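Long-range contacts in heme-binding protein A (Haemophilus parasuis 29755, PDB 3TPA), which probably binds glutathione as a periplasmic substrate-binding protein for an ABC transporter: residues N8-T16 with G239-P247; I187-Q195 with Y205-A216. The protein carries 1 engineered substitution. All coordinates share one frame; numbering follows the deposited sequence.

Contact 1 (N8-T16 with G239-P247)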
ATOM      1  N   ASN A   8      17.729  24.653  10.694  1.00 50.52           N
ATOM      2  CA  ASN A   8      16.859  24.003   9.728  1.00 44.54           C
ATOM      3  C   ASN A   8      15.810  23.165  10.435  1.00 41.08           C
ATOM      4  O   ASN A   8      16.123  22.145  11.049  1.00 38.33           O
ATOM      5  CB  ASN A   8      17.670  23.130   8.762  1.00 50.34           C
ATOM      6  CG  ASN A   8      19.015  22.707   9.335  1.00 57.59           C
ATOM      7  OD1 ASN A   8      19.197  21.565   9.759  1.00 52.73           O
ATOM      8  ND2 ASN A   8      19.964  23.635   9.355  1.00 65.21           N
ATOM      9  N   THR A   9      14.564  23.614  10.366  1.00 31.94           N
ATOM     10  CA  THR A   9      13.459  22.911  10.998  1.00 32.99           C
ATOM     11  C   THR A   9      12.317  22.707  10.015  1.00 28.87           C
ATOM     12  O   THR A   9      11.643  23.659   9.657  1.00 27.65           O
ATOM     13  CB  THR A   9      12.922  23.702  12.187  1.00 40.46           C
ATOM     14  OG1 THR A   9      13.949  23.823  13.176  1.00 42.77           O
ATOM     15  CG2 THR A   9      11.713  23.006  12.787  1.00 44.33           C
ATOM     16  N   LEU A  10      12.103  21.466   9.584  1.00 22.05           N
ATOM     17  CA  LEU A  10      11.008  21.166   8.682  1.00 24.42           C
ATOM     18  C   LEU A  10       9.696  21.058   9.454  1.00 30.41           C
ATOM     19  O   LEU A  10       9.612  20.353  10.458  1.00 23.83           O
ATOM     20  CB  LEU A  10      11.286  19.862   7.921  1.00 27.76           C
ATOM     21  CG  LEU A  10      10.287  19.483   6.825  1.00 27.08           C
ATOM     22  CD1 LEU A  10      11.015  18.869   5.650  1.00 26.09           C
ATOM     23  CD2 LEU A  10       9.235  18.535   7.353  1.00 22.86           C
ATOM     24  N   VAL A  11       8.672  21.769   8.988  1.00 22.93           N
ATOM     25  CA  VAL A  11       7.354  21.695   9.613  1.00 22.80           C
ATOM     26  C   VAL A  11       6.392  20.867   8.753  1.00 21.12           C
ATOM     27  O   VAL A  11       6.059  21.247   7.625  1.00 21.44           O
ATOM     28  CB  VAL A  11       6.774  23.105   9.898  1.00 28.12           C
ATOM     29  CG1 VAL A  11       5.356  23.007  10.453  1.00 31.22           C
ATOM     30  CG2 VAL A  11       7.672  23.865  10.864  1.00 29.38           C
ATOM     31  N   ASN A  12       5.964  19.725   9.290  1.00 19.55           N
ATOM     32  CA  ASN A  12       5.069  18.802   8.584  1.00 18.51           C
ATOM     33  C   ASN A  12       3.679  18.932   9.181  1.00 19.92           C
ATOM     34  O   ASN A  12       3.452  18.564  10.330  1.00 18.11           O
ATOM     35  CB  ASN A  12       5.587  17.356   8.700  1.00 21.04           C
ATOM     36  CG  ASN A  12       4.743  16.331   7.905  1.00 20.96           C
ATOM     37  OD1 ASN A  12       4.026  16.666   6.969  1.00 22.79           O
ATOM     38  ND2 ASN A  12       4.840  15.075   8.299  1.00 20.51           N
ATOM     39  N   CYS A  13       2.744  19.466   8.406  1.00 18.52           N
ATOM     40  CA  CYS A  13       1.416  19.752   8.938  1.00 21.03           C
ATOM     41  C   CYS A  13       0.465  18.655   8.560  1.00 22.31           C
ATOM     42  O   CYS A  13       0.144  18.484   7.384  1.00 23.31           O
ATOM     43  CB  CYS A  13       0.893  21.093   8.419  1.00 18.99           C
ATOM     44  SG  CYS A  13       1.836  22.494   9.001  1.00 26.95           S
ATOM     45  N   ILE A  14       0.016  17.919   9.570  1.00 20.33           N
ATOM     46  CA  ILE A  14      -0.790  16.732   9.357  1.00 18.35           C
ATOM     47  C   ILE A  14      -2.212  16.864   9.899  1.00 26.40           C
ATOM     48  O   ILE A  14      -2.458  17.578  10.866  1.00 24.67           O
ATOM     49  CB  ILE A  14      -0.109  15.503   9.973  1.00 23.74           C
ATOM     50  CG1 ILE A  14       0.222  15.773  11.443  1.00 21.20           C
ATOM     51  CG2 ILE A  14       1.162  15.171   9.198  1.00 22.54           C
ATOM     52  CD1 ILE A  14       0.721  14.554  12.183  1.00 26.93           C
ATOM     53  N   ALA A  15      -3.136  16.145   9.274  1.00 26.48           N
ATOM     54  CA  ALA A  15      -4.557  16.284   9.566  1.00 29.67           C
ATOM     55  C   ALA A  15      -4.975  15.699  10.911  1.00 35.30           C
ATOM     56  O   ALA A  15      -5.826  16.262  11.595  1.00 35.00           O
ATOM     57  CB  ALA A  15      -5.379  15.672   8.457  1.00 27.56           C
ATOM     58  N   THR A  16      -4.391  14.568  11.293  1.00 30.72           N
ATOM     59  CA  THR A  16      -4.787  13.931  12.551  1.00 32.91           C
ATOM     60  C   THR A  16      -3.587  13.479  13.385  1.00 32.04           C
ATOM     61  O   THR A  16      -2.510  13.229  12.851  1.00 23.79           O
ATOM     62  CB  THR A  16      -5.708  12.731  12.294  1.00 38.82           C
ATOM     63  OG1 THR A  16      -5.008  11.762  11.511  1.00 43.54           O
ATOM     64  CG2 THR A  16      -6.975  13.168  11.543  1.00 40.79           C
ATOM     65  N   GLY A 239       4.170  29.563   3.986  1.00 31.50           N
ATOM     66  CA  GLY A 239       5.423  29.032   4.499  1.00 26.00           C
ATOM     67  C   GLY A 239       5.387  28.699   5.979  1.00 26.99           C
ATOM     68  O   GLY A 239       6.429  28.525   6.604  1.00 28.60           O
ATOM     69  N   GLU A 240       4.189  28.615   6.550  1.00 26.52           N
ATOM     70  CA  GLU A 240       4.050  28.215   7.957  1.00 29.14           C
ATOM     71  C   GLU A 240       3.957  26.693   8.060  1.00 30.17           C
ATOM     72  O   GLU A 240       3.970  26.118   9.155  1.00 25.13           O
ATOM     73  CB  GLU A 240       2.835  28.882   8.608  1.00 24.36           C
ATOM     74  CG  GLU A 240       3.046  30.373   8.846  1.00 31.58           C
ATOM     75  CD  GLU A 240       1.761  31.182   8.789  1.00 33.36           C
ATOM     76  OE1 GLU A 240       0.725  30.741   9.333  1.00 30.43           O
ATOM     77  OE2 GLU A 240       1.792  32.275   8.194  1.00 27.50           O
ATOM     78  N   CYS A 241       3.842  26.063   6.892  1.00 30.57           N
ATOM     79  CA  CYS A 241       3.961  24.618   6.739  1.00 27.25           C
ATOM     80  C   CYS A 241       4.934  24.370   5.599  1.00 25.47           C
ATOM     81  O   CYS A 241       4.936  25.108   4.603  1.00 24.31           O
ATOM     82  CB  CYS A 241       2.610  23.990   6.396  1.00 20.97           C
ATOM     83  SG  CYS A 241       1.372  23.991   7.717  1.00 27.84           S
ATOM     84  N   ASP A 242       5.763  23.338   5.734  1.00 22.58           N
ATOM     85  CA  ASP A 242       6.629  22.925   4.626  1.00 19.82           C
ATOM     86  C   ASP A 242       6.028  21.779   3.814  1.00 19.45           C
ATOM     87  O   ASP A 242       6.294  21.657   2.625  1.00 21.86           O
ATOM     88  CB  ASP A 242       8.001  22.537   5.142  1.00 19.38           C
ATOM     89  CG  ASP A 242       8.732  23.710   5.729  1.00 23.13           C
ATOM     90  OD1 ASP A 242       8.922  24.700   4.996  1.00 28.39           O
ATOM     91  OD2 ASP A 242       9.091  23.654   6.918  1.00 26.77           O
ATOM     92  N   VAL A 243       5.224  20.940   4.466  1.00 14.53           N
ATOM     93  CA  VAL A 243       4.569  19.814   3.806  1.00 14.65           C
ATOM     94  C   VAL A 243       3.171  19.728   4.389  1.00 17.51           C
ATOM     95  O   VAL A 243       2.995  20.001   5.563  1.00 15.17           O
ATOM     96  CB  VAL A 243       5.276  18.459   4.127  1.00 21.12           C
ATOM     97  CG1 VAL A 243       4.759  17.318   3.227  1.00 19.85           C
ATOM     98  CG2 VAL A 243       6.792  18.573   4.044  1.00 21.55           C
ATOM     99  N   ILE A 244       2.185  19.329   3.588  1.00 13.64           N
ATOM    100  CA  ILE A 244       0.864  19.030   4.127  1.00 17.75           C
ATOM    101  C   ILE A 244       0.368  17.681   3.626  1.00 19.45           C
ATOM    102  O   ILE A 244       0.817  17.185   2.590  1.00 19.76           O
ATOM    103  CB  ILE A 244      -0.181  20.118   3.765  1.00 22.25           C
ATOM    104  CG1 ILE A 244      -0.432  20.137   2.251  1.00 22.80           C
ATOM    105  CG2 ILE A 244       0.267  21.487   4.278  1.00 21.32           C
ATOM    106  CD1 ILE A 244      -1.665  20.931   1.843  1.00 15.67           C
ATOM    107  N   ASP A 245      -0.556  17.084   4.368  1.00 20.26           N
ATOM    108  CA  ASP A 245      -1.188  15.853   3.919  1.00 19.71           C
ATOM    109  C   ASP A 245      -2.675  16.088   3.628  1.00 18.55           C
ATOM    110  O   ASP A 245      -3.206  17.172   3.880  1.00 18.91           O
ATOM    111  CB  ASP A 245      -0.969  14.709   4.922  1.00 20.33           C
ATOM    112  CG  ASP A 245      -1.685  14.919   6.244  1.00 29.74           C
ATOM    113  OD1 ASP A 245      -2.223  16.023   6.486  1.00 26.72           O
ATOM    114  OD2 ASP A 245      -1.687  13.965   7.058  1.00 29.20           O
ATOM    115  N   PHE A 246      -3.319  15.068   3.069  1.00 21.17           N
ATOM    116  CA  PHE A 246      -4.738  15.113   2.697  1.00 20.88           C
ATOM    117  C   PHE A 246      -5.203  16.487   2.198  1.00 25.51           C
ATOM    118  O   PHE A 246      -6.129  17.069   2.746  1.00 23.75           O
ATOM    119  CB  PHE A 246      -5.620  14.607   3.852  1.00 20.69           C
ATOM    120  CG  PHE A 246      -5.363  13.154   4.218  1.00 21.91           C
ATOM    121  CD1 PHE A 246      -5.949  12.124   3.504  1.00 24.36           C
ATOM    122  CD2 PHE A 246      -4.511  12.829   5.257  1.00 27.13           C
ATOM    123  CE1 PHE A 246      -5.694  10.779   3.834  1.00 31.68           C
ATOM    124  CE2 PHE A 246      -4.253  11.493   5.591  1.00 26.15           C
ATOM    125  CZ  PHE A 246      -4.845  10.468   4.883  1.00 23.40           C
ATOM    126  N   PRO A 247      -4.566  16.995   1.133  1.00 19.98           N
ATOM    127  CA  PRO A 247      -5.056  18.226   0.514  1.00 22.39           C
ATOM    128  C   PRO A 247      -6.459  18.045  -0.063  1.00 23.47           C
ATOM    129  O   PRO A 247      -6.728  17.023  -0.687  1.00 19.72           O
ATOM    130  CB  PRO A 247      -4.069  18.450  -0.632  1.00 17.67           C
ATOM    131  CG  PRO A 247      -3.589  17.067  -0.987  1.00 21.72           C
ATOM    132  CD  PRO A 247      -3.514  16.345   0.332  1.00 19.26           C
TER
HETATM  133  O   HOH W   1      -2.915  12.991   9.121  1.00 24.85           O
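The disulfide between Cys13 and Cys241 ties the two segments together, its sulfurs SG and SG 2.0 Å apart. The CB-S-S-CB torsion is -93°, close to the relaxed right angle. Each sulfur lies anti to its own carbonyl carbon, beside the backbone N. Beside this link, Cys13 CB meets Ile244 CG2.

On the other face of the sheet, Val243 has Asn12 and Leu10 as neighbours. Asn12 CG stands anti to the backbone N (chi1 -176°), and the small chi2 turns OD1 toward Val243, 3.6 Å from its CB. Leu10 CD2 approaches Val243 CG2 at a slant.

The two strands, 9-14 and 243-244, run parallel. Strand 243-244 forms one outer edge of a mixed five-stranded sheet in a family 5 solute-binding protein. Cys13 N donates to Val243 O at 2.9 Å. Val11 O accepts two N-H groups, from Asp242 and Val243.

An aspartate extends the pairing at each end. Asp242 crosses Val11 at about a right angle. Its OD2 takes the Val11 N-H through the anti lone pair, at 2.8 Å and almost straight (172°). Arg493 forms a salt bridge to the same oxygen, so a positive charge probably balances this buried carboxylate. Asp245 places its carboxylate beside Ile14 and Ala15. Both oxygens make weak bonds to Ala15 N, the nearer being OD1 at 2.9 Å. A water donates to Asp245 OD2 at 2.6 Å and accepts from Thr16 N.

Contact 2 (I187-Q195 with Y205-A216)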
ATOM      1  N   ILE A 187      12.506   3.827  20.138  1.00 18.99           N
ATOM      2  CA  ILE A 187      13.964   3.876  20.059  1.00 13.41           C
ATOM      3  C   ILE A 187      14.319   3.034  18.852  1.00 18.97           C
ATOM      4  O   ILE A 187      13.928   1.875  18.768  1.00 20.05           O
ATOM      5  CB  ILE A 187      14.617   3.237  21.307  1.00 19.49           C
ATOM      6  CG1 ILE A 187      14.602   4.205  22.496  1.00 20.54           C
ATOM      7  CG2 ILE A 187      16.043   2.750  21.010  1.00 16.67           C
ATOM      8  CD1 ILE A 187      15.469   5.437  22.294  1.00 18.17           C
ATOM      9  N   GLY A 188      15.057   3.600  17.908  1.00 18.20           N
ATOM     10  CA  GLY A 188      15.475   2.817  16.768  1.00 13.78           C
ATOM     11  C   GLY A 188      16.859   3.153  16.294  1.00 20.11           C
ATOM     12  O   GLY A 188      17.645   3.772  17.005  1.00 21.99           O
ATOM     13  N   THR A 189      17.166   2.727  15.079  1.00 18.18           N
ATOM     14  CA  THR A 189      18.468   3.011  14.501  1.00 20.27           C
ATOM     15  C   THR A 189      18.355   4.121  13.463  1.00 19.45           C
ATOM     16  O   THR A 189      19.348   4.484  12.842  1.00 17.25           O
ATOM     17  CB  THR A 189      19.067   1.754  13.825  1.00 20.84           C
ATOM     18  OG1 THR A 189      18.184   1.296  12.789  1.00 18.30           O
ATOM     19  CG2 THR A 189      19.267   0.638  14.846  1.00 15.53           C
ATOM     20  N   GLY A 190      17.140   4.648  13.290  1.00 14.41           N
ATOM     21  CA  GLY A 190      16.814   5.517  12.174  1.00 11.09           C
ATOM     22  C   GLY A 190      17.419   6.910  12.184  1.00 19.14           C
ATOM     23  O   GLY A 190      18.098   7.304  13.128  1.00 19.86           O
ATOM     24  N   PRO A 191      17.167   7.671  11.109  1.00 22.74           N
ATOM     25  CA  PRO A 191      17.757   9.000  10.870  1.00 21.22           C
ATOM     26  C   PRO A 191      17.257  10.096  11.800  1.00 25.17           C
ATOM     27  O   PRO A 191      17.923  11.125  11.891  1.00 21.39           O
ATOM     28  CB  PRO A 191      17.362   9.303   9.413  1.00 21.44           C
ATOM     29  CG  PRO A 191      16.145   8.451   9.162  1.00 20.31           C
ATOM     30  CD  PRO A 191      16.381   7.194   9.955  1.00 20.27           C
ATOM     31  N   PHE A 192      16.124   9.895  12.472  1.00 17.32           N
ATOM     32  CA  PHE A 192      15.620  10.881  13.423  1.00 17.30           C
ATOM     33  C   PHE A 192      15.310  10.254  14.772  1.00 26.07           C
ATOM     34  O   PHE A 192      14.927   9.084  14.859  1.00 21.05           O
ATOM     35  CB  PHE A 192      14.385  11.611  12.873  1.00 16.05           C
ATOM     36  CG  PHE A 192      14.669  12.423  11.635  1.00 16.38           C
ATOM     37  CD1 PHE A 192      15.167  13.712  11.737  1.00 23.78           C
ATOM     38  CD2 PHE A 192      14.452  11.893  10.376  1.00 23.36           C
ATOM     39  CE1 PHE A 192      15.437  14.462  10.610  1.00 22.96           C
ATOM     40  CE2 PHE A 192      14.725  12.633   9.239  1.00 24.19           C
ATOM     41  CZ  PHE A 192      15.222  13.929   9.363  1.00 23.22           C
ATOM     42  N   ILE A 193      15.496  11.052  15.820  1.00 22.26           N
ATOM     43  CA  ILE A 193      15.248  10.655  17.202  1.00 25.08           C
ATOM     44  C   ILE A 193      13.970  11.298  17.732  1.00 24.97           C
ATOM     45  O   ILE A 193      13.794  12.518  17.652  1.00 28.23           O
ATOM     46  CB  ILE A 193      16.406  11.114  18.092  1.00 30.52           C
ATOM     47  CG1 ILE A 193      17.704  10.398  17.684  1.00 32.14           C
ATOM     48  CG2 ILE A 193      16.069  10.883  19.569  1.00 25.94           C
ATOM     49  CD1 ILE A 193      18.962  11.061  18.218  1.00 37.56           C
ATOM     50  N   PHE A 194      13.074  10.483  18.264  1.00 18.75           N
ATOM     51  CA  PHE A 194      11.848  10.983  18.879  1.00 19.23           C
ATOM     52  C   PHE A 194      12.182  11.769  20.154  1.00 29.30           C
ATOM     53  O   PHE A 194      12.715  11.212  21.119  1.00 27.53           O
ATOM     54  CB  PHE A 194      10.927   9.793  19.180  1.00 23.75           C
ATOM     55  CG  PHE A 194       9.677  10.136  19.954  1.00 22.42           C
ATOM     56  CD1 PHE A 194       8.560  10.647  19.315  1.00 28.31           C
ATOM     57  CD2 PHE A 194       9.609   9.897  21.319  1.00 24.61           C
ATOM     58  CE1 PHE A 194       7.402  10.942  20.030  1.00 28.89           C
ATOM     59  CE2 PHE A 194       8.461  10.185  22.038  1.00 25.57           C
ATOM     60  CZ  PHE A 194       7.356  10.708  21.398  1.00 28.82           C
ATOM     61  N   GLN A 195      11.859  13.059  20.158  1.00 25.31           N
ATOM     62  CA  GLN A 195      12.085  13.894  21.332  1.00 30.31           C
ATOM     63  C   GLN A 195      11.173  13.461  22.475  1.00 33.86           C
ATOM     64  O   GLN A 195       9.950  13.452  22.333  1.00 44.48           O
ATOM     65  CB  GLN A 195      11.847  15.368  20.996  1.00 20.00           C
ATOM     66  CG  GLN A 195      12.752  16.330  21.747  1.00 20.00           C
ATOM     67  CD  GLN A 195      12.464  17.780  21.414  1.00 20.00           C
ATOM     68  OE1 GLN A 195      13.303  18.475  20.839  1.00 20.00           O
ATOM     69  NE2 GLN A 195      11.274  18.246  21.774  1.00 20.00           N
ATOM     70  N   TYR A 205      10.972  15.805  16.504  1.00 23.92           N
ATOM     71  CA  TYR A 205      12.128  14.939  16.268  1.00 25.13           C
ATOM     72  C   TYR A 205      13.394  15.749  16.110  1.00 26.61           C
ATOM     73  O   TYR A 205      13.353  16.904  15.702  1.00 30.30           O
ATOM     74  CB  TYR A 205      11.969  14.095  14.991  1.00 26.74           C
ATOM     75  CG  TYR A 205      10.681  13.332  14.907  1.00 19.96           C
ATOM     76  CD1 TYR A 205      10.633  11.965  15.163  1.00 20.18           C
ATOM     77  CD2 TYR A 205       9.515  13.975  14.565  1.00 22.05           C
ATOM     78  CE1 TYR A 205       9.432  11.264  15.088  1.00 22.55           C
ATOM     79  CE2 TYR A 205       8.315  13.290  14.487  1.00 24.91           C
ATOM     80  CZ  TYR A 205       8.277  11.940  14.744  1.00 25.11           C
ATOM     81  OH  TYR A 205       7.075  11.285  14.664  1.00 22.31           O
ATOM     82  N   THR A 206      14.517  15.102  16.402  1.00 27.80           N
ATOM     83  CA  THR A 206      15.843  15.665  16.186  0.50 30.19           C
ATOM     84  C   THR A 206      16.693  14.716  15.362  1.00 25.13           C
ATOM     85  O   THR A 206      16.561  13.502  15.485  1.00 27.64           O
ATOM     86  CB  THR A 206      16.557  15.888  17.526  0.50 36.72           C
ATOM     87  OG1 THR A 206      15.823  16.846  18.302  0.50 38.63           O
ATOM     88  CG2 THR A 206      17.969  16.401  17.291  0.50 41.93           C
ATOM     89  N   ALA A 207      17.576  15.254  14.531  1.00 23.56           N
ATOM     90  CA  ALA A 207      18.438  14.405  13.716  1.00 23.54           C
ATOM     91  C   ALA A 207      19.359  13.534  14.571  1.00 28.98           C
ATOM     92  O   ALA A 207      19.893  13.974  15.590  1.00 24.74           O
ATOM     93  CB  ALA A 207      19.260  15.246  12.746  1.00 19.85           C
ATOM     94  N   ASN A 208      19.535  12.293  14.131  1.00 25.92           N
ATOM     95  CA  ASN A 208      20.479  11.366  14.731  1.00 25.22           C
ATOM     96  C   ASN A 208      21.877  11.585  14.162  1.00 29.90           C
ATOM     97  O   ASN A 208      22.130  11.320  12.982  1.00 22.33           O
ATOM     98  CB  ASN A 208      20.029   9.930  14.458  1.00 24.37           C
ATOM     99  CG  ASN A 208      21.000   8.900  14.996  1.00 32.32           C
ATOM    100  OD1 ASN A 208      21.886   9.218  15.794  1.00 28.55           O
ATOM    101  ND2 ASN A 208      20.831   7.647  14.565  1.00 29.99           N
ATOM    102  N   VAL A 209      22.796  12.053  15.000  1.00 29.53           N
ATOM    103  CA  VAL A 209      24.147  12.340  14.529  1.00 29.48           C
ATOM    104  C   VAL A 209      24.894  11.069  14.128  1.00 35.06           C
ATOM    105  O   VAL A 209      25.767  11.098  13.259  1.00 34.68           O
ATOM    106  CB  VAL A 209      24.974  13.074  15.587  1.00 40.67           C
ATOM    107  CG1 VAL A 209      26.400  13.298  15.072  1.00 43.52           C
ATOM    108  CG2 VAL A 209      24.311  14.389  15.951  1.00 36.36           C
ATOM    109  N   ASP A 210      24.543   9.955  14.761  1.00 31.82           N
ATOM    110  CA  ASP A 210      25.272   8.704  14.570  1.00 29.68           C
ATOM    111  C   ASP A 210      24.724   7.815  13.455  1.00 28.18           C
ATOM    112  O   ASP A 210      25.237   6.727  13.213  1.00 30.36           O
ATOM    113  CB  ASP A 210      25.327   7.918  15.886  1.00 35.75           C
ATOM    114  CG  ASP A 210      26.159   8.615  16.950  1.00 50.52           C
ATOM    115  OD1 ASP A 210      27.237   9.143  16.609  1.00 52.62           O
ATOM    116  OD2 ASP A 210      25.733   8.640  18.124  1.00 59.56           O
ATOM    117  N   TYR A 211      23.688   8.288  12.777  1.00 29.63           N
ATOM    118  CA  TYR A 211      23.038   7.520  11.713  1.00 21.59           C
ATOM    119  C   TYR A 211      24.047   6.938  10.758  1.00 26.78           C
ATOM    120  O   TYR A 211      24.923   7.647  10.264  1.00 33.27           O
ATOM    121  CB  TYR A 211      22.043   8.387  10.941  1.00 22.30           C
ATOM    122  CG  TYR A 211      21.144   7.581  10.030  1.00 23.55           C
ATOM    123  CD1 TYR A 211      20.574   6.389  10.465  1.00 22.94           C
ATOM    124  CD2 TYR A 211      20.858   8.013   8.751  1.00 21.81           C
ATOM    125  CE1 TYR A 211      19.748   5.651   9.643  1.00 18.28           C
ATOM    126  CE2 TYR A 211      20.028   7.288   7.922  1.00 21.13           C
ATOM    127  CZ  TYR A 211      19.482   6.107   8.368  1.00 23.00           C
ATOM    128  OH  TYR A 211      18.654   5.396   7.527  1.00 23.29           O
ATOM    129  N   TRP A 212      23.908   5.640  10.492  1.00 26.13           N
ATOM    130  CA  TRP A 212      24.897   4.887   9.735  1.00 24.42           C
ATOM    131  C   TRP A 212      25.098   5.386   8.306  1.00 29.15           C
ATOM    132  O   TRP A 212      26.185   5.243   7.753  1.00 36.56           O
ATOM    133  CB  TRP A 212      24.588   3.366   9.761  1.00 23.36           C
ATOM    134  CG  TRP A 212      23.230   2.973   9.223  1.00 25.97           C
ATOM    135  CD1 TRP A 212      22.051   2.926   9.917  1.00 32.88           C
ATOM    136  CD2 TRP A 212      22.919   2.566   7.884  1.00 26.49           C
ATOM    137  NE1 TRP A 212      21.024   2.535   9.087  1.00 25.18           N
ATOM    138  CE2 TRP A 212      21.532   2.303   7.836  1.00 23.73           C
ATOM    139  CE3 TRP A 212      23.677   2.411   6.714  1.00 26.75           C
ATOM    140  CZ2 TRP A 212      20.888   1.890   6.671  1.00 24.48           C
ATOM    141  CZ3 TRP A 212      23.033   2.002   5.556  1.00 24.60           C
ATOM    142  CH2 TRP A 212      21.652   1.745   5.545  1.00 24.57           C
ATOM    143  N   LYS A 213      24.054   5.954   7.709  1.00 29.24           N
ATOM    144  CA  LYS A 213      24.112   6.487   6.344  1.00 28.35           C
ATOM    145  C   LYS A 213      24.707   7.900   6.312  1.00 34.18           C
ATOM    146  O   LYS A 213      24.870   8.489   5.244  1.00 29.21           O
ATOM    147  CB  LYS A 213      22.703   6.550   5.727  1.00 27.80           C
ATOM    148  CG  LYS A 213      22.248   5.330   4.948  1.00 27.66           C
ATOM    149  CD  LYS A 213      20.819   5.534   4.439  1.00 27.87           C
ATOM    150  CE  LYS A 213      20.678   5.174   2.976  1.00 33.04           C
ATOM    151  NZ  LYS A 213      21.290   3.854   2.693  1.00 38.32           N
ATOM    152  N   GLY A 214      25.020   8.440   7.487  1.00 35.21           N
ATOM    153  CA  GLY A 214      25.433   9.827   7.604  1.00 34.89           C
ATOM    154  C   GLY A 214      24.278  10.661   8.123  1.00 32.06           C
ATOM    155  O   GLY A 214      23.124  10.389   7.801  1.00 32.72           O
ATOM    156  N   LYS A 215      24.591  11.672   8.926  1.00 25.73           N
ATOM    157  CA  LYS A 215      23.584  12.518   9.559  1.00 32.17           C
ATOM    158  C   LYS A 215      22.708  13.271   8.552  1.00 33.79           C
ATOM    159  O   LYS A 215      23.201  13.766   7.544  1.00 36.72           O
ATOM    160  CB  LYS A 215      24.266  13.509  10.499  1.00 34.81           C
ATOM    161  CG  LYS A 215      23.460  14.761  10.746  1.00 44.80           C
ATOM    162  CD  LYS A 215      24.289  15.830  11.423  1.00 47.32           C
ATOM    163  CE  LYS A 215      24.037  15.812  12.910  1.00 56.00           C
ATOM    164  NZ  LYS A 215      22.589  15.984  13.214  1.00 59.14           N
ATOM    165  N   ALA A 216      21.411  13.352   8.842  1.00 30.09           N
ATOM    166  CA  ALA A 216      20.443  14.040   7.985  1.00 30.12           C
ATOM    167  C   ALA A 216      20.734  15.530   7.870  1.00 33.18           C
ATOM    168  O   ALA A 216      21.323  16.129   8.767  1.00 29.22           O
ATOM    169  CB  ALA A 216      19.036  13.845   8.508  1.00 33.97           C
TER
HETATM  170  O   HOH W   2      22.068   4.405  12.801  1.00 31.65           O
HETATM  171  O   HOH W   3      20.438  11.533  10.834  1.00 19.21           O
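Pro191 O is gripped by two donors: the backbone N of Asn208 at 3.0 Å and a water. The amide N-H points almost straight at the oxygen (173°), but comes from above the carbonyl plane. The water also donates to Asn208 O and accepts from Ala216 N, so one molecule joins three backbone groups.

These bonds lie at the open end of a beta hairpin made by strands 192-194 and 202-207. Within it, Ile193 and Thr206 form an antiparallel hydrogen-bonded pair. Ile193 N reaches Thr206 O at 2.7 Å. Ile193 CD1 extends to Asn208 CA, and the two side chains cross at about a right angle.

Asn208 secures the chain as it leaves the strand. Its CG stands anti to the backbone N (chi1 177°), and ND2 donates to Gly190 O at 3.1 Å, close to its own amide plane. His81 also bonds to this carbonyl. Asn208 OD1 accepts from Asp210 N, forming an Asx turn.

Phe192 and Tyr205 touch through their CB atoms. Phe192 CZ lies 3.9 Å from Ala216 CB. Tyr205 OH bonds to Ala34 O. At the Phe194 ring, Tyr205 CE1 comes in at the edge.

Pro191 lies over one face of the Tyr211 ring. Its CB makes a CH-pi contact 3.9 Å from the ring centroid, 19° off the normal. The backbone N of Lys213 lies over the opposite face, toward the rim. Tyr211 OH bonds to Asn41. At the edge of the same ring, Thr189 O sits 3.3 Å from Tyr211 CD1.

In the fold
Both contacts belong to one mixed five-stranded sheet. Its order is 192-194, 202-207, 220-225, 9-14 and 243-244. Contact 2 pairs the first two strands, and contact 1 the last two. Strand 220-225 lies between the pairs, antiparallel to 202-207 and parallel to 9-14. The contact centres are 20 Å apart, and the nearest atoms about 6 Å. Along the chain, 8-16 comes first, then 187-195, 205-216 and finally 239-247. Contact 2 therefore falls wholly between the two segments of contact 1. The sheet thus holds a local hairpin at one edge and, at the other, the start of the modelled chain beside residues more than 220 positions later.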